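Long-range contact in malonyl CoA reductase (malonate semialdehyde-forming) (PDB 2EP5), which probably interconverts malonyl-CoA and malonate semialdehyde (3-oxopropanoate) with NADP(H), as a member of the aspartate-semialdehyde dehydrogenase family: residues A[2-14]-A[28-41]. Numbering follows the deposited sequence.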
loop_
_atom_site.group_PDB
_atom_site.type_symbol
_atom_site.label_atom_id
_atom_site.label_comp_id
_atom_site.label_asym_id
_atom_site.label_seq_id
_atom_site.Cartn_x
_atom_site.Cartn_y
_atom_site.Cartn_z
ATOM N N ALA A 2 -32.110 12.286 -30.627
ATOM C CA ALA A 2 -33.182 11.532 -29.919
ATOM C C ALA A 2 -33.969 12.446 -28.986
ATOM O O ALA A 2 -33.553 13.571 -28.705
ATOM C CB ALA A 2 -32.570 10.384 -29.127
ATOM N N ASP A 3 -35.117 11.963 -28.521
ATOM C CA ASP A 3 -35.934 12.746 -27.603
ATOM C C ASP A 3 -35.364 12.575 -26.208
ATOM O O ASP A 3 -35.362 11.472 -25.653
ATOM C CB ASP A 3 -37.390 12.284 -27.637
ATOM C CG ASP A 3 -38.063 12.593 -28.956
ATOM O OD1 ASP A 3 -38.063 13.778 -29.357
ATOM O OD2 ASP A 3 -38.590 11.652 -29.586
ATOM N N LYS A 4 -34.876 13.672 -25.646
ATOM C CA LYS A 4 -34.274 13.648 -24.326
ATOM C C LYS A 4 -35.236 13.480 -23.156
ATOM O O LYS A 4 -36.353 13.982 -23.176
ATOM C CB LYS A 4 -33.435 14.913 -24.121
ATOM C CG LYS A 4 -31.998 14.794 -24.626
ATOM C CD LYS A 4 -31.926 14.536 -26.124
ATOM C CE LYS A 4 -30.499 14.217 -26.572
ATOM N NZ LYS A 4 -29.515 15.288 -26.245
ATOM N N ILE A 5 -34.783 12.747 -22.145
ATOM C CA ILE A 5 -35.544 12.529 -20.922
ATOM C C ILE A 5 -34.748 13.299 -19.873
ATOM O O ILE A 5 -33.577 13.001 -19.626
ATOM C CB ILE A 5 -35.597 11.031 -20.528
ATOM C CG1 ILE A 5 -36.508 10.265 -21.485
ATOM C CG2 ILE A 5 -36.126 10.876 -19.116
ATOM C CD1 ILE A 5 -36.019 10.229 -22.910
ATOM N N LYS A 6 -35.378 14.302 -19.273
ATOM C CA LYS A 6 -34.715 15.128 -18.272
ATOM C C LYS A 6 -34.619 14.465 -16.905
ATOM O O LYS A 6 -35.622 14.032 -16.340
ATOM C CB LYS A 6 -35.440 16.468 -18.168
ATOM C CG LYS A 6 -35.341 17.283 -19.448
ATOM C CD LYS A 6 -36.094 18.595 -19.353
ATOM C CE LYS A 6 -35.722 19.510 -20.512
ATOM N NZ LYS A 6 -35.830 18.834 -21.844
ATOM N N VAL A 7 -33.406 14.389 -16.371
ATOM C CA VAL A 7 -33.195 13.768 -15.070
ATOM C C VAL A 7 -32.453 14.663 -14.077
ATOM O O VAL A 7 -31.755 15.604 -14.459
ATOM C CB VAL A 7 -32.404 12.442 -15.212
ATOM C CG1 VAL A 7 -33.107 11.521 -16.209
ATOM C CG2 VAL A 7 -30.961 12.725 -15.649
ATOM N N SER A 8 -32.633 14.378 -12.793
ATOM C CA SER A 8 -31.937 15.119 -11.750
ATOM C C SER A 8 -31.170 14.064 -10.954
ATOM O O SER A 8 -31.481 12.878 -11.043
ATOM C CB SER A 8 -32.925 15.855 -10.847
ATOM O OG SER A 8 -33.649 14.957 -10.039
ATOM N N LEU A 9 -30.175 14.488 -10.185
ATOM C CA LEU A 9 -29.371 13.550 -9.407
ATOM C C LEU A 9 -29.185 13.965 -7.949
ATOM O O LEU A 9 -28.631 15.031 -7.666
ATOM C CB LEU A 9 -28.001 13.379 -10.069
ATOM C CG LEU A 9 -26.995 12.434 -9.394
ATOM C CD1 LEU A 9 -27.529 11.003 -9.409
ATOM C CD2 LEU A 9 -25.647 12.513 -10.114
ATOM N N LEU A 10 -29.660 13.120 -7.035
ATOM C CA LEU A 10 -29.526 13.358 -5.598
ATOM C C LEU A 10 -28.206 12.734 -5.124
ATOM O O LEU A 10 -27.830 11.659 -5.579
ATOM C CB LEU A 10 -30.702 12.729 -4.845
ATOM C CG LEU A 10 -32.012 13.524 -4.679
ATOM C CD1 LEU A 10 -32.367 14.301 -5.945
ATOM C CD2 LEU A 10 -33.116 12.557 -4.312
ATOM N N GLY A 11 -27.509 13.410 -4.215
ATOM C CA GLY A 11 -26.239 12.895 -3.741
ATOM C C GLY A 11 -25.297 12.742 -4.925
ATOM O O GLY A 11 -24.813 11.647 -5.209
ATOM N N SER A 12 -25.047 13.854 -5.615
ATOM C CA SER A 12 -24.196 13.887 -6.801
ATOM C C SER A 12 -22.735 14.177 -6.484
ATOM O O SER A 12 -21.879 14.118 -7.361
ATOM C CB SER A 12 -24.703 14.960 -7.762
ATOM O OG SER A 12 -24.607 16.251 -7.173
ATOM N N THR A 13 -22.464 14.486 -5.224
ATOM C CA THR A 13 -21.122 14.830 -4.762
ATOM C C THR A 13 -20.237 13.645 -4.365
ATOM O O THR A 13 -19.010 13.727 -4.456
ATOM C CB THR A 13 -21.245 15.833 -3.588
ATOM O OG1 THR A 13 -21.436 17.150 -4.117
ATOM C CG2 THR A 13 -20.036 15.806 -2.701
ATOM N N GLY A 14 -20.844 12.549 -3.928
ATOM C CA GLY A 14 -20.059 11.394 -3.527
ATOM C C GLY A 14 -19.410 10.664 -4.689
ATOM O O GLY A 14 -19.476 11.122 -5.831
ATOM N N PRO A 28 -26.868 9.460 -24.562
ATOM C CA PRO A 28 -27.678 9.699 -25.765
ATOM C C PRO A 28 -28.988 10.468 -25.532
ATOM O O PRO A 28 -29.214 11.499 -26.161
ATOM C CB PRO A 28 -27.935 8.286 -26.291
ATOM C CG PRO A 28 -26.696 7.571 -25.917
ATOM C CD PRO A 28 -26.424 8.053 -24.509
ATOM N N TYR A 29 -29.848 9.969 -24.643
ATOM C CA TYR A 29 -31.125 10.634 -24.375
ATOM C C TYR A 29 -31.390 11.104 -22.943
ATOM O O TYR A 29 -32.306 11.891 -22.714
ATOM C CB TYR A 29 -32.296 9.758 -24.832
ATOM C CG TYR A 29 -32.223 8.315 -24.400
ATOM C CD1 TYR A 29 -31.494 7.385 -25.137
ATOM C CD2 TYR A 29 -32.904 7.871 -23.267
ATOM C CE1 TYR A 29 -31.450 6.048 -24.759
ATOM C CE2 TYR A 29 -32.866 6.537 -22.881
ATOM C CZ TYR A 29 -32.141 5.633 -23.631
ATOM O OH TYR A 29 -32.120 4.306 -23.270
ATOM N N LEU A 30 -30.612 10.622 -21.980
ATOM C CA LEU A 30 -30.783 11.040 -20.592
ATOM C C LEU A 30 -30.048 12.368 -20.407
ATOM O O LEU A 30 -28.824 12.411 -20.452
ATOM C CB LEU A 30 -30.207 9.977 -19.648
ATOM C CG LEU A 30 -31.144 9.002 -18.922
ATOM C CD1 LEU A 30 -32.357 8.671 -19.764
ATOM C CD2 LEU A 30 -30.365 7.747 -18.560
ATOM N N GLU A 31 -30.799 13.448 -20.206
ATOM C CA GLU A 31 -30.217 14.778 -20.036
ATOM C C GLU A 31 -30.219 15.260 -18.588
ATOM O O GLU A 31 -31.254 15.674 -18.054
ATOM C CB GLU A 31 -30.962 15.791 -20.911
ATOM C CG GLU A 31 -30.505 17.241 -20.731
ATOM C CD GLU A 31 -31.107 18.185 -21.768
ATOM O OE1 GLU A 31 -32.322 18.075 -22.047
ATOM O OE2 GLU A 31 -30.368 19.046 -22.298
ATOM N N LEU A 32 -29.047 15.217 -17.964
ATOM C CA LEU A 32 -28.895 15.645 -16.583
ATOM C C LEU A 32 -29.002 17.164 -16.523
ATOM O O LEU A 32 -28.135 17.881 -17.037
ATOM C CB LEU A 32 -27.544 15.182 -16.035
ATOM C CG LEU A 32 -27.174 15.629 -14.621
ATOM C CD1 LEU A 32 -28.233 15.153 -13.633
ATOM C CD2 LEU A 32 -25.795 15.076 -14.259
ATOM N N VAL A 33 -30.069 17.650 -15.896
ATOM C CA VAL A 33 -30.293 19.081 -15.798
ATOM C C VAL A 33 -30.222 19.608 -14.377
ATOM O O VAL A 33 -30.201 20.819 -14.170
ATOM C CB VAL A 33 -31.660 19.467 -16.388
ATOM C CG1 VAL A 33 -31.755 18.982 -17.828
ATOM C CG2 VAL A 33 -32.783 18.878 -15.539
ATOM N N LYS A 34 -30.186 18.703 -13.404
ATOM C CA LYS A 34 -30.123 19.109 -11.999
ATOM C C LYS A 34 -29.368 18.132 -11.105
ATOM O O LYS A 34 -29.586 16.920 -11.148
ATOM C CB LYS A 34 -31.537 19.314 -11.427
ATOM C CG LYS A 34 -32.242 20.563 -11.931
ATOM C CD LYS A 34 -33.662 20.651 -11.424
ATOM C CE LYS A 34 -34.291 21.964 -11.848
ATOM N NZ LYS A 34 -35.664 22.113 -11.311
ATOM N N VAL A 35 -28.476 18.684 -10.293
ATOM C CA VAL A 35 -27.691 17.894 -9.365
ATOM C C VAL A 35 -27.946 18.484 -7.994
ATOM O O VAL A 35 -28.079 19.705 -7.841
ATOM C CB VAL A 35 -26.177 17.957 -9.681
ATOM C CG1 VAL A 35 -25.894 17.234 -10.976
ATOM C CG2 VAL A 35 -25.719 19.404 -9.774
ATOM N N SER A 36 -28.023 17.606 -7.004
ATOM C CA SER A 36 -28.282 18.011 -5.639
ATOM C C SER A 36 -27.152 17.559 -4.735
ATOM O O SER A 36 -26.444 16.600 -5.038
ATOM C CB SER A 36 -29.609 17.402 -5.175
ATOM O OG SER A 36 -29.930 17.791 -3.857
ATOM N N ALA A 37 -26.980 18.274 -3.630
ATOM C CA ALA A 37 -25.946 17.969 -2.655
ATOM C C ALA A 37 -26.418 18.516 -1.315
ATOM O O ALA A 37 -27.597 18.853 -1.160
ATOM C CB ALA A 37 -24.627 18.619 -3.057
ATOM N N SER A 38 -25.501 18.612 -0.359
ATOM C CA SER A 38 -25.834 19.116 0.967
ATOM C C SER A 38 -26.354 20.552 0.880
ATOM O O SER A 38 -26.009 21.295 -0.043
ATOM C CB SER A 38 -24.607 19.054 1.882
ATOM O OG SER A 38 -23.595 19.939 1.433
ATOM N N PRO A 39 -27.188 20.954 1.855
ATOM C CA PRO A 39 -27.811 22.279 1.969
ATOM C C PRO A 39 -26.900 23.489 1.752
ATOM O O PRO A 39 -27.233 24.394 0.987
ATOM C CB PRO A 39 -28.405 22.256 3.375
ATOM C CG PRO A 39 -28.806 20.819 3.527
ATOM C CD PRO A 39 -27.588 20.097 2.987
ATOM N N SER A 40 -25.764 23.508 2.438
ATOM C CA SER A 40 -24.826 24.618 2.326
ATOM C C SER A 40 -24.260 24.821 0.923
ATOM O O SER A 40 -23.695 25.870 0.632
ATOM C CB SER A 40 -23.673 24.428 3.316
ATOM O OG SER A 40 -23.025 23.185 3.112
ATOM N N LYS A 41 -24.416 23.828 0.055
ATOM C CA LYS A 41 -23.902 23.921 -1.310
ATOM C C LYS A 41 -24.975 24.389 -2.298
ATOM O O LYS A 41 -24.663 24.787 -3.422
ATOM C CB LYS A 41 -23.360 22.562 -1.758
ATOM C CG LYS A 41 -22.331 21.956 -0.817
ATOM C CD LYS A 41 -22.071 20.495 -1.174
ATOM C CE LYS A 41 -21.139 19.801 -0.176
ATOM N NZ LYS A 41 -21.178 18.309 -0.332
#
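Leu32 lays its CD1 methyl 4.0 Å from Leu9 CB and 4.2 Å from Val7 CG2. With CG anti to the backbone N (chi1 176°), its tip swings back toward strand 5-10. Val7 crosses Leu30 at a slant on the same face, CG1 to CG 4.2 Å, and Ile5 runs beside Tyr29, pointing the same way. Branched aliphatic residues suit this face because helix 15-24 packs against Leu9 and Leu30, while helix 334-347 reaches Leu30 and Tyr29. The other face carries polar groups: Lys6, bent at its last torsion (chi4 51°), lies alongside Glu31 in a long salt bridge, NZ to OE1 3.6 Å. Backbone hydrogen bonds join the two parallel strands, among them Val7 N to Glu31 O. Val33 is the extra residue of a beta bulge, so Ser8 pairs with Lys34, whose amine bonds to the Asp74 carbonyl. Ser12 grips Ser36 O twice: by N at 3.1 Å, nearly in line with the carbonyl, and by OG at 2.8 Å from above its plane. Serine suits this place because its hydroxyl adds that second bond; Gly11 before it takes a glycine-favouring positive phi. Strand, glycine-containing turn, helix and parallel neighbouring strand make the first beta-alpha-beta unit of a Rossmann-type NAD(P)-binding domain.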